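Local coordinates for DNA polymerase III, beta subunit (Thermotoga maritima, PDB 1VPK) that probably tethers DNA polymerases to their template as a ring-shaped head-to-tail dimeric sliding clamp, giving them processivity, at the interface of chains A and B. Sequence-based numbering; all coordinates share one arbitrary frame. Chains: chain A/B, DNA polymerase III, beta subunit.

The interface of chains A and B. Residues chain A 280, 313-315; chain B 114-117.
A:Asp315 meets B:Ser114 and B:Thr115 through one carboxylate oxygen. B:Ser114 OG donates to A:Asp315 OD1 at 2.8 Å, on the syn side and near the carboxylate plane. B:Thr115 OG1 donates to A:Asp315 OD1 as well, at 2.7 Å, but from above that plane, 42° out of it. The other oxygen, OD2, turns back to its own chain. A:Arg280 NH2 forms a salt bridge to A:Asp315 OD2 at 2.9 Å, with the carboxylate at the guanidinium edge. The arginine chain bends at chi3 (-68°), which turns its head towards the aspartate. The carboxylate is thus gripped at both oxygens, which should fix its rotation. With an alanine here, both B-chain hydroxyls would probably lose this acceptor and the A:Arg280 guanidinium its counter-charge. Two residues earlier in the strand, A:Val313 CG2 sits over the centre of the B:Phe117 ring, 3.7 Å from its centroid. With CG1 between the backbone N and the carbonyl carbon (chi1 60°), CG2 lies anti to N and points at the ring face. The same methyl also packs against B:Thr115 CG2. Between these side-chain contacts, A:Val314 and B:Val116 pair by reciprocal backbone hydrogen bonds, each 2.8 Å from N to O. Strand 311-318 of chain A pairs antiparallel with strand 115-120 of chain B, continuing the sheet across the dimer interface. A:Arg280 reaches in from helix 271-285. The C-terminal domain of one subunit here joins the N-terminal domain of the other, and a two-fold twin closes the ring.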
# COMPACT_ATOMS: atom_id res chain seq x y z
N ARG A 280 2.31 -1.03 -20.61
CA ARG A 280 3.43 -0.47 -21.37
C ARG A 280 3.11 0.94 -21.88
O ARG A 280 3.92 1.85 -21.72
CB ARG A 280 3.89 -1.43 -22.52
CG ARG A 280 4.42 -2.72 -21.94
CD ARG A 280 5.04 -3.71 -22.91
NE ARG A 280 4.11 -4.32 -23.84
CZ ARG A 280 3.61 -5.57 -23.75
NH1 ARG A 280 3.93 -6.39 -22.77
NH2 ARG A 280 2.80 -6.01 -24.67
N VAL A 313 5.12 5.87 -27.38
CA VAL A 313 5.18 4.42 -27.33
C VAL A 313 4.20 3.87 -28.34
O VAL A 313 3.11 4.40 -28.51
CB VAL A 313 4.88 3.84 -25.92
CG1 VAL A 313 3.48 4.23 -25.45
CG2 VAL A 313 5.07 2.32 -25.90
N VAL A 314 4.62 2.81 -29.01
CA VAL A 314 3.76 2.02 -29.87
C VAL A 314 3.97 0.59 -29.47
O VAL A 314 5.11 0.13 -29.33
CB VAL A 314 4.13 2.19 -31.36
CG1 VAL A 314 3.23 1.27 -32.23
CG2 VAL A 314 4.04 3.65 -31.74
N ASP A 315 2.88 -0.09 -29.18
CA ASP A 315 2.91 -1.51 -28.86
C ASP A 315 1.96 -2.29 -29.78
O ASP A 315 0.80 -1.96 -29.90
CB ASP A 315 2.48 -1.76 -27.41
CG ASP A 315 2.84 -3.16 -26.96
OD1 ASP A 315 3.97 -3.61 -27.22
OD2 ASP A 315 2.00 -3.85 -26.38
N SER B 114 7.44 -6.57 -29.25
CA SER B 114 6.26 -5.87 -29.73
C SER B 114 6.27 -4.33 -29.52
O SER B 114 5.46 -3.63 -30.12
CB SER B 114 5.01 -6.42 -28.96
OG SER B 114 5.08 -6.16 -27.52
N THR B 115 7.16 -3.84 -28.68
CA THR B 115 7.09 -2.46 -28.18
C THR B 115 8.21 -1.59 -28.74
O THR B 115 9.36 -2.05 -28.86
CB THR B 115 7.21 -2.47 -26.65
OG1 THR B 115 6.45 -3.57 -26.14
CG2 THR B 115 6.74 -1.17 -26.05
N VAL B 116 7.90 -0.33 -29.03
CA VAL B 116 8.91 0.66 -29.35
C VAL B 116 8.54 1.96 -28.58
O VAL B 116 7.42 2.47 -28.67
CB VAL B 116 9.04 0.92 -30.88
CG1 VAL B 116 10.16 1.93 -31.18
CG2 VAL B 116 9.30 -0.35 -31.62
N PHE B 117 9.48 2.37 -27.73
CA PHE B 117 9.47 3.63 -27.02
C PHE B 117 10.42 4.59 -27.78
O PHE B 117 11.47 4.17 -28.25
CB PHE B 117 9.97 3.45 -25.60
CG PHE B 117 8.96 2.83 -24.64
CD1 PHE B 117 8.07 3.62 -23.93
CD2 PHE B 117 8.97 1.44 -24.39
CE1 PHE B 117 7.17 3.06 -23.02
CE2 PHE B 117 8.07 0.88 -23.48
CZ PHE B 117 7.19 1.69 -22.78